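Local coordinates for erythromycin dehydratase (Saccharopolyspora erythraea, PDB 3EL6), which probably dehydrates beta-hydroxyacyl intermediates within the modular polyketide synthase that assembles the macrolide core of erythromycin, at residues P195-L200 and L229-A234; I216-E221 and G263-R268; H134-V139 and A145-H150. All coordinates share one frame; numbering follows the deposited sequence.

From the N terminus, contact 3 comes first, closing the five-residue turn 140-144 of the hairpin formed by strands 129-137 and 148-156. It is complete before contact 1 opens, about 26 Å away between centres. Contacts 1 and 2 cross along the chain: 195-200 opens contact 1, 216-221 opens contact 2, helix residues 229-234 close the first and 263-268 close the second. Contact 1 ties helix 227-235 to the loop that leads into strand 200-206, and contact 2 ties the loop after strand 209-215 to the start of strand 266-273. The two also touch, Leu229 CD2 packing 3.3 Å from Ala264 O. Contact 3 stays at least about 14 Å from both between nearest atoms.

Contact 1: residues P195-L200 and L229-A234; sequences PSFQAL and LLDAVA
The central helix of a hotdog unit, 227-235, meets the loop after strand 191-193 and the start of strand 200-206 through Asp231 and Ala232, which face Phe197, Ala199 and Leu200. The backbones come nearest at Ala199 and Ala232, whose CA atoms lie 5.7 Å apart. The Ala232 methyl is aimed at that of Ala199, which meets it from an angle, and the distance of 3.4 Å between Ala199 CB and Ala232 CB is shorter than usual van der Waals contact. To one flank of this tight pair, Leu200 brings CD2 to within 3.7 Å of Ala232 O, while Val214 of strand 209-215 packs against both alanines and Leu200. To the other flank, the Phe197 ring turns its edge to Asp231, with CD1 3.5 Å from OD2 of the carboxylate. Asp231 CB lies in the plane of that ring, whereas the carboxylate plane stands 80° from it, so the two flat groups do not stack. The torsion that sets CG of Asp231 opposite its own N (chi1 -179°) directs the carboxylate to the ring edge. No hydrogen bond runs directly between the two segments; instead Gln235, one turn further along the helix, joins them, its NE2 bonding both to Asp231 OD2 and to Phe197 O. Within the loop, Gln198 centres an inverse gamma turn, marked by a weak bond of 2.9 Å from Ala199 N to Phe197 O. Phe197 also meets the ring of His69, which reaches in from the other half of the chain. A histidine of one hotdog facing an aspartate on the helix of the other is characteristic of the active site of double-hotdog polyketide synthase dehydratases, consistent with Asp231 and His69 forming the catalytic pair here.

Contact 2: residues I216-E221 and G263-R268; sequences IAADEE and GATSVR. With SO4 (sulfate ion), chain B.
Ile216 and Thr265 form the centre of a contact in the C-terminal hotdog, at the surface, where the ends of the neighbouring antiparallel strands 209-215 and 266-273 run into loops. Within the sheet, Val267 and Val214 are joined by backbone bonding, and one further backbone bond continues the pairing just past the regular strands. Ile216 N donates to Thr265 O at 2.9 Å, a nearly straight bond with an N-H...O angle of 161°. A water bridges the same two residues: it donates to Ile216 O at 2.8 Å and is hydrogen-bonded to Thr265 OG1 at 2.7 Å.

Thr265 contributes the largest share of the buried surface. Its OG1 sits between N and the carbonyl carbon (chi1 56°), which leaves the methyl opposite the carbonyl carbon and turned to the other loop. There CG2 of Thr265 rests 3.7 Å from Ala218 CA and also touches the Ala218 methyl. Ile216 crosses the threonine at about a right angle, with its CG1 4.1 Å from Thr265 CB. It also packs on Val228 and Leu229 of helix 227-235. At the far end Glu221 bends at its second torsion, and both its carboxylate oxygens pass near Gly263 CA, a packing contact, OE1 at 3.7 Å.

Further along the strand, Arg268 extends from the sheet, forms a cation-pi contact with Trp169 and holds a sulfate, probably from the crystallisation liquor. The sulfate sulfur lies in the plane of the guanidinium, at its edge, with Arg268 NH1 to sulfate O2 at 2.9 Å and Arg268 NH2 to sulfate O1 at 3.1 Å.

Contact 3: residues H134-V139 and A145-H150; sequences HAAEDV and AQWSQH
The carbonyl oxygen of Ala135 is approached twice from the facing strand: Ser148 N donates to it at 2.9 Å, and Trp147 CA adds a C-H...O contact at 3.5 Å. Ser148 O is used in the same double way, accepting from Ala135 N at 3.0 Å while His134 CA comes to 3.3 Å. These two reciprocal N-H...O bonds define Ala135 and Ser148 as a hydrogen-bonded antiparallel pair. His134 and Gln149 beside them form a non-hydrogen-bonded pair.

On the His134 side of the sheet, Gln149 lays its CG over one face of the imidazole, 4.3 Å from the ring centroid and 21° off the normal. The glutamine has CG opposite its backbone N (chi1 -175°) and an extended chain beyond, which carries the amide past the ring with the two planes 85° apart. On the reverse side, Ala135 CB meets the imidazole of His150 at CD2, while His150 ND1 is bonded to Arg105 O.

The pairing belongs to the beta hairpin of strands 129-137 and 148-156, in the N-terminal hotdog, and the direct bonds stop as the strands diverge toward the turn. Two waters span the widening gap, one joining Glu137 N to Gln146 O and the other Glu137 O to Gln146 N. Gln146 itself centres an inverse gamma turn. Trp147 covers this end: Ala145 CB sits toward the rim of one face of its indole, and Ala136 CB makes an off-centre CH-pi contact 4.2 Å from the centroid of the six-membered ring. Pro47 and Gly48 of the second subunit pack on Trp147 and His134 respectively. Nearer the turn, Val139 CG2 touches Ala145 CB at 4.1 Å.

Contact 1: residues P195-L200 and L229-A234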
loop_
_atom_site.group_PDB
_atom_site.type_symbol
_atom_site.label_atom_id
_atom_site.label_comp_id
_atom_site.label_asym_id
_atom_site.label_seq_id
_atom_site.Cartn_x
_atom_site.Cartn_y
_atom_site.Cartn_z
ATOM N N PRO A 195 -4.454 -36.707 -5.627
ATOM C CA PRO A 195 -4.193 -37.225 -4.254
ATOM C C PRO A 195 -3.950 -36.110 -3.187
ATOM O O PRO A 195 -4.294 -36.280 -2.039
ATOM C CB PRO A 195 -2.923 -38.098 -4.429
ATOM C CG PRO A 195 -3.079 -38.615 -5.867
ATOM C CD PRO A 195 -3.685 -37.442 -6.666
ATOM N N SER A 196 -3.305 -35.015 -3.558
ATOM C CA SER A 196 -3.022 -33.981 -2.585
ATOM C C SER A 196 -4.333 -33.457 -1.929
ATOM O O SER A 196 -4.354 -33.151 -0.734
ATOM C CB SER A 196 -2.188 -32.859 -3.220
ATOM O OG SER A 196 -2.887 -32.286 -4.325
ATOM N N PHE A 197 -5.406 -33.400 -2.712
ATOM C CA PHE A 197 -6.708 -32.914 -2.280
ATOM C C PHE A 197 -7.663 -33.993 -1.793
ATOM O O PHE A 197 -8.771 -33.664 -1.354
ATOM C CB PHE A 197 -7.400 -32.166 -3.424
ATOM C CG PHE A 197 -6.907 -30.751 -3.583
ATOM C CD1 PHE A 197 -7.583 -29.692 -2.975
ATOM C CD2 PHE A 197 -5.746 -30.476 -4.284
ATOM C CE1 PHE A 197 -7.111 -28.358 -3.089
ATOM C CE2 PHE A 197 -5.258 -29.150 -4.401
ATOM C CZ PHE A 197 -5.951 -28.095 -3.800
ATOM N N GLN A 198 -7.236 -35.266 -1.868
ATOM C CA GLN A 198 -8.104 -36.365 -1.447
ATOM C C GLN A 198 -7.956 -36.527 0.057
ATOM O O GLN A 198 -7.545 -37.580 0.576
ATOM C CB GLN A 198 -7.708 -37.615 -2.238
ATOM C CG GLN A 198 -7.975 -37.409 -3.691
ATOM C CD GLN A 198 -7.602 -38.600 -4.533
ATOM O OE1 GLN A 198 -7.301 -39.666 -3.984
ATOM N NE2 GLN A 198 -7.578 -38.425 -5.854
ATOM N N ALA A 199 -8.362 -35.502 0.808
ATOM C CA ALA A 199 -7.998 -35.405 2.208
ATOM C C ALA A 199 -9.143 -35.789 3.156
ATOM O O ALA A 199 -8.969 -35.711 4.357
ATOM C CB ALA A 199 -7.512 -33.956 2.551
ATOM N N LEU A 200 -10.299 -36.162 2.618
ATOM C CA LEU A 200 -11.373 -36.751 3.472
ATOM C C LEU A 200 -10.941 -38.177 3.844
ATOM O O LEU A 200 -10.834 -39.012 2.952
ATOM C CB LEU A 200 -12.686 -36.760 2.695
ATOM C CG LEU A 200 -13.283 -35.387 2.407
ATOM C CD1 LEU A 200 -14.523 -35.573 1.468
ATOM C CD2 LEU A 200 -13.766 -34.704 3.679
ATOM N N LEU A 229 -5.817 -28.220 3.217
ATOM C CA LEU A 229 -6.605 -28.723 4.361
ATOM C C LEU A 229 -7.951 -28.000 4.408
ATOM O O LEU A 229 -9.004 -28.615 4.570
ATOM C CB LEU A 229 -5.816 -28.583 5.641
ATOM C CG LEU A 229 -6.481 -29.226 6.896
ATOM C CD1 LEU A 229 -6.476 -30.771 6.723
ATOM C CD2 LEU A 229 -5.762 -28.883 8.221
ATOM N N LEU A 230 -7.946 -26.673 4.208
ATOM C CA LEU A 230 -9.226 -25.912 4.289
ATOM C C LEU A 230 -10.158 -26.246 3.156
ATOM O O LEU A 230 -11.397 -26.306 3.318
ATOM C CB LEU A 230 -8.883 -24.419 4.215
ATOM C CG LEU A 230 -10.089 -23.483 4.400
ATOM C CD1 LEU A 230 -10.593 -23.750 5.783
ATOM C CD2 LEU A 230 -9.455 -22.089 4.339
ATOM N N ASP A 231 -9.618 -26.491 1.943
ATOM C CA ASP A 231 -10.514 -26.939 0.869
ATOM C C ASP A 231 -11.151 -28.295 1.208
ATOM O O ASP A 231 -12.302 -28.536 0.885
ATOM C CB ASP A 231 -9.776 -27.109 -0.465
ATOM C CG ASP A 231 -10.687 -27.549 -1.561
ATOM O OD1 ASP A 231 -11.351 -26.673 -2.142
ATOM O OD2 ASP A 231 -10.789 -28.781 -1.848
ATOM N N ALA A 232 -10.364 -29.185 1.804
ATOM C CA ALA A 232 -10.891 -30.519 2.190
ATOM C C ALA A 232 -11.942 -30.391 3.343
ATOM O O ALA A 232 -12.940 -31.114 3.402
ATOM C CB ALA A 232 -9.755 -31.423 2.555
ATOM N N VAL A 233 -11.768 -29.433 4.234
ATOM C CA VAL A 233 -12.862 -29.101 5.179
ATOM C C VAL A 233 -14.142 -28.697 4.471
ATOM O O VAL A 233 -15.217 -29.194 4.806
ATOM C CB VAL A 233 -12.437 -27.970 6.133
ATOM C CG1 VAL A 233 -13.613 -27.445 6.905
ATOM C CG2 VAL A 233 -11.346 -28.474 7.055
ATOM N N ALA A 234 -14.041 -27.809 3.486
ATOM C CA ALA A 234 -15.183 -27.448 2.665
ATOM C C ALA A 234 -15.723 -28.617 1.864
ATOM O O ALA A 234 -16.933 -28.679 1.524
ATOM C CB ALA A 234 -14.793 -26.265 1.711
#

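Contact 2: residues I216-E221 and G263-R268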
loop_
_atom_site.group_PDB
_atom_site.type_symbol
_atom_site.label_atom_id
_atom_site.label_comp_id
_atom_site.label_asym_id
_atom_site.label_seq_id
_atom_site.Cartn_x
_atom_site.Cartn_y
_atom_site.Cartn_z
ATOM N N ILE A 216 -3.763 -33.731 5.868
ATOM C CA ILE A 216 -2.838 -33.682 4.775
ATOM C C ILE A 216 -1.468 -33.939 5.380
ATOM O O ILE A 216 -1.283 -33.949 6.590
ATOM C CB ILE A 216 -2.851 -32.286 4.069
ATOM C CG1 ILE A 216 -2.495 -31.176 5.069
ATOM C CG2 ILE A 216 -4.219 -32.055 3.405
ATOM C CD1 ILE A 216 -2.185 -29.837 4.344
ATOM N N ALA A 217 -0.459 -34.156 4.545
ATOM C CA ALA A 217 0.865 -34.239 5.096
ATOM C C ALA A 217 1.467 -32.836 5.386
ATOM O O ALA A 217 1.459 -31.966 4.525
ATOM C CB ALA A 217 1.772 -35.019 4.155
ATOM N N ALA A 218 2.056 -32.654 6.561
ATOM C CA ALA A 218 2.749 -31.376 6.885
ATOM C C ALA A 218 3.773 -30.948 5.814
ATOM O O ALA A 218 4.527 -31.768 5.297
ATOM C CB ALA A 218 3.383 -31.455 8.263
ATOM N N ASP A 219 3.784 -29.685 5.414
ATOM C CA ASP A 219 4.888 -29.263 4.542
ATOM C C ASP A 219 5.440 -27.866 4.843
ATOM O O ASP A 219 6.338 -27.721 5.678
ATOM C CB ASP A 219 4.582 -29.420 3.053
ATOM C CG ASP A 219 5.820 -29.237 2.201
ATOM O OD1 ASP A 219 6.288 -28.082 2.095
ATOM O OD2 ASP A 219 6.355 -30.232 1.663
ATOM N N GLU A 220 4.916 -26.857 4.146
ATOM C CA GLU A 220 5.281 -25.463 4.425
ATOM C C GLU A 220 4.673 -25.004 5.754
ATOM O O GLU A 220 3.490 -25.202 6.012
ATOM C CB GLU A 220 4.740 -24.555 3.323
ATOM C CG GLU A 220 5.516 -24.566 2.038
ATOM C CD GLU A 220 6.558 -23.477 2.020
ATOM O OE1 GLU A 220 7.010 -23.104 0.903
ATOM O OE2 GLU A 220 6.914 -22.992 3.127
ATOM N N GLU A 221 5.455 -24.371 6.614
ATOM C CA GLU A 221 4.786 -23.723 7.719
ATOM C C GLU A 221 4.463 -22.279 7.287
ATOM O O GLU A 221 5.024 -21.724 6.313
ATOM C CB GLU A 221 5.620 -23.780 9.018
ATOM C CG GLU A 221 4.926 -23.162 10.330
ATOM C CD GLU A 221 3.452 -23.649 10.660
ATOM O OE1 GLU A 221 2.481 -23.217 10.000
ATOM O OE2 GLU A 221 3.274 -24.410 11.639
ATOM N N GLY A 263 -1.454 -23.699 11.855
ATOM C CA GLY A 263 -0.495 -24.809 11.617
ATOM C C GLY A 263 -1.081 -26.218 11.703
ATOM O O GLY A 263 -0.345 -27.215 11.846
ATOM N N ALA A 264 -2.415 -26.300 11.640
ATOM C CA ALA A 264 -3.062 -27.595 11.731
ATOM C C ALA A 264 -2.819 -28.329 10.401
ATOM O O ALA A 264 -2.856 -27.709 9.306
ATOM C CB ALA A 264 -4.604 -27.432 12.009
ATOM N N THR A 265 -2.539 -29.631 10.492
ATOM C CA THR A 265 -2.565 -30.478 9.269
ATOM C C THR A 265 -3.527 -31.671 9.423
ATOM O O THR A 265 -3.670 -32.462 8.508
ATOM C CB THR A 265 -1.197 -31.069 8.940
ATOM O OG1 THR A 265 -0.699 -31.798 10.064
ATOM C CG2 THR A 265 -0.181 -29.945 8.541
ATOM N N SER A 266 -4.172 -31.788 10.583
ATOM C CA SER A 266 -5.046 -32.917 10.870
ATOM C C SER A 266 -6.160 -32.408 11.780
ATOM O O SER A 266 -5.843 -31.904 12.876
ATOM C CB SER A 266 -4.256 -34.000 11.587
ATOM O OG SER A 266 -5.101 -35.112 11.849
ATOM N N VAL A 267 -7.413 -32.488 11.318
ATOM C CA VAL A 267 -8.522 -31.893 12.065
ATOM C C VAL A 267 -9.740 -32.816 11.993
ATOM O O VAL A 267 -9.767 -33.766 11.207
ATOM C CB VAL A 267 -8.900 -30.493 11.478
ATOM C CG1 VAL A 267 -7.692 -29.503 11.703
ATOM C CG2 VAL A 267 -9.348 -30.617 9.991
ATOM N N ARG A 268 -10.739 -32.550 12.842
ATOM C CA ARG A 268 -12.042 -33.173 12.725
ATOM C C ARG A 268 -13.049 -32.070 12.387
ATOM O O ARG A 268 -12.920 -30.950 12.868
ATOM C CB ARG A 268 -12.421 -33.805 14.072
ATOM C CG ARG A 268 -11.445 -34.946 14.519
ATOM C CD ARG A 268 -11.649 -35.432 15.991
ATOM N NE ARG A 268 -10.940 -36.712 16.119
ATOM C CZ ARG A 268 -10.941 -37.507 17.195
ATOM N NH1 ARG A 268 -11.599 -37.175 18.298
ATOM N NH2 ARG A 268 -10.271 -38.653 17.149
HETATM S S SO4 B . -10.826 -40.061 20.733
HETATM O O1 SO4 B . -10.489 -40.672 19.444
HETATM O O2 SO4 B . -11.836 -39.003 20.572
HETATM O O3 SO4 B . -11.340 -41.099 21.636
HETATM O O4 SO4 B . -9.608 -39.492 21.322
HETATM O O HOH W 1 -0.856 -34.345 9.323
#

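Contact 3: residues H134-V139 and A145-H150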
loop_
_atom_site.group_PDB
_atom_site.type_symbol
_atom_site.label_atom_id
_atom_site.label_comp_id
_atom_site.label_asym_id
_atom_site.label_seq_id
_atom_site.Cartn_x
_atom_site.Cartn_y
_atom_site.Cartn_z
ATOM N N HIS A 134 -6.877 -9.208 -5.422
ATOM C CA HIS A 134 -6.681 -9.120 -6.878
ATOM C C HIS A 134 -5.639 -10.121 -7.309
ATOM O O HIS A 134 -4.725 -10.499 -6.547
ATOM C CB HIS A 134 -6.254 -7.694 -7.331
ATOM C CG HIS A 134 -7.353 -6.659 -7.238
ATOM N ND1 HIS A 134 -7.743 -6.095 -6.044
ATOM C CD2 HIS A 134 -8.118 -6.067 -8.193
ATOM C CE1 HIS A 134 -8.733 -5.245 -6.257
ATOM N NE2 HIS A 134 -8.983 -5.214 -7.554
ATOM N N ALA A 135 -5.713 -10.507 -8.579
ATOM C CA ALA A 135 -4.682 -11.340 -9.146
ATOM C C ALA A 135 -4.351 -10.898 -10.566
ATOM O O ALA A 135 -5.197 -10.258 -11.213
ATOM C CB ALA A 135 -5.211 -12.787 -9.205
ATOM N N ALA A 136 -3.192 -11.308 -11.070
ATOM C CA ALA A 136 -2.836 -10.969 -12.468
ATOM C C ALA A 136 -1.967 -12.071 -13.029
ATOM O O ALA A 136 -1.289 -12.752 -12.269
ATOM C CB ALA A 136 -2.066 -9.711 -12.487
ATOM N N GLU A 137 -1.943 -12.241 -14.349
ATOM C CA GLU A 137 -0.917 -13.103 -14.946
ATOM C C GLU A 137 0.454 -12.588 -14.568
ATOM O O GLU A 137 0.708 -11.358 -14.535
ATOM C CB GLU A 137 -1.044 -13.101 -16.478
ATOM C CG GLU A 137 -2.438 -13.358 -16.957
ATOM C CD GLU A 137 -2.476 -13.939 -18.366
ATOM O OE1 GLU A 137 -1.438 -13.866 -19.068
ATOM O OE2 GLU A 137 -3.540 -14.490 -18.761
ATOM N N ASP A 138 1.377 -13.511 -14.293
ATOM C CA ASP A 138 2.714 -13.121 -13.850
ATOM C C ASP A 138 3.404 -12.232 -14.890
ATOM O O ASP A 138 3.290 -12.472 -16.098
ATOM C CB ASP A 138 3.570 -14.376 -13.552
ATOM C CG ASP A 138 4.566 -14.156 -12.424
ATOM O OD1 ASP A 138 5.212 -15.161 -12.024
ATOM O OD2 ASP A 138 4.704 -13.004 -11.915
ATOM N N VAL A 139 4.097 -11.193 -14.420
ATOM C CA VAL A 139 4.850 -10.277 -15.279
ATOM C C VAL A 139 6.142 -9.914 -14.590
ATOM O O VAL A 139 6.215 -9.941 -13.374
ATOM C CB VAL A 139 4.148 -8.902 -15.530
ATOM C CG1 VAL A 139 3.015 -9.035 -16.539
ATOM C CG2 VAL A 139 3.695 -8.252 -14.178
ATOM N N ALA A 145 1.266 -5.258 -14.574
ATOM C CA ALA A 145 0.356 -6.287 -14.068
ATOM C C ALA A 145 -1.096 -5.965 -14.447
ATOM O O ALA A 145 -1.592 -4.865 -14.178
ATOM C CB ALA A 145 0.467 -6.399 -12.534
ATOM N N GLN A 146 -1.771 -6.918 -15.059
ATOM C CA GLN A 146 -3.155 -6.719 -15.441
ATOM C C GLN A 146 -4.104 -7.216 -14.366
ATOM O O GLN A 146 -4.783 -8.232 -14.537
ATOM C CB GLN A 146 -3.410 -7.404 -16.781
ATOM C CG GLN A 146 -2.496 -6.760 -17.869
ATOM C CD GLN A 146 -2.682 -7.335 -19.295
ATOM O OE1 GLN A 146 -3.614 -8.092 -19.591
ATOM N NE2 GLN A 146 -1.812 -6.915 -20.186
ATOM N N TRP A 147 -4.175 -6.492 -13.254
ATOM C CA TRP A 147 -4.992 -6.908 -12.114
ATOM C C TRP A 147 -6.445 -7.084 -12.435
ATOM O O TRP A 147 -7.017 -6.271 -13.164
ATOM C CB TRP A 147 -4.858 -5.881 -10.986
ATOM C CG TRP A 147 -3.420 -5.679 -10.516
ATOM C CD1 TRP A 147 -2.629 -4.555 -10.636
ATOM C CD2 TRP A 147 -2.669 -6.620 -9.762
ATOM N NE1 TRP A 147 -1.404 -4.761 -10.000
ATOM C CE2 TRP A 147 -1.402 -6.042 -9.491
ATOM C CE3 TRP A 147 -2.954 -7.918 -9.300
ATOM C CZ2 TRP A 147 -0.405 -6.722 -8.761
ATOM C CZ3 TRP A 147 -1.968 -8.597 -8.626
ATOM C CH2 TRP A 147 -0.723 -8.003 -8.332
ATOM N N SER A 148 -7.045 -8.146 -11.892
ATOM C CA SER A 148 -8.471 -8.349 -11.918
ATOM C C SER A 148 -8.891 -8.683 -10.486
ATOM O O SER A 148 -8.153 -9.349 -9.788
ATOM C CB SER A 148 -8.829 -9.575 -12.771
ATOM O OG SER A 148 -10.215 -9.503 -13.080
ATOM N N GLN A 149 -10.086 -8.280 -10.096
ATOM C CA GLN A 149 -10.553 -8.534 -8.726
ATOM C C GLN A 149 -11.119 -9.945 -8.597
ATOM O O GLN A 149 -11.943 -10.334 -9.431
ATOM C CB GLN A 149 -11.636 -7.557 -8.315
ATOM C CG GLN A 149 -12.012 -7.765 -6.856
ATOM C CD GLN A 149 -12.918 -6.724 -6.353
ATOM O OE1 GLN A 149 -14.022 -7.015 -5.893
ATOM N NE2 GLN A 149 -12.458 -5.491 -6.387
ATOM N N HIS A 150 -10.670 -10.722 -7.605
ATOM C CA HIS A 150 -11.204 -12.089 -7.450
ATOM C C HIS A 150 -12.027 -12.289 -6.177
ATOM O O HIS A 150 -12.880 -13.197 -6.131
ATOM C CB HIS A 150 -10.097 -13.138 -7.518
ATOM C CG HIS A 150 -9.619 -13.356 -8.920
ATOM N ND1 HIS A 150 -10.204 -14.270 -9.769
ATOM C CD2 HIS A 150 -8.657 -12.726 -9.638
ATOM C CE1 HIS A 150 -9.618 -14.194 -10.960
ATOM N NE2 HIS A 150 -8.675 -13.266 -10.906
HETATM O O HOH W 2 -0.677 -9.347 -15.847
HETATM O O HOH W 3 -4.287 -10.785 -15.632
#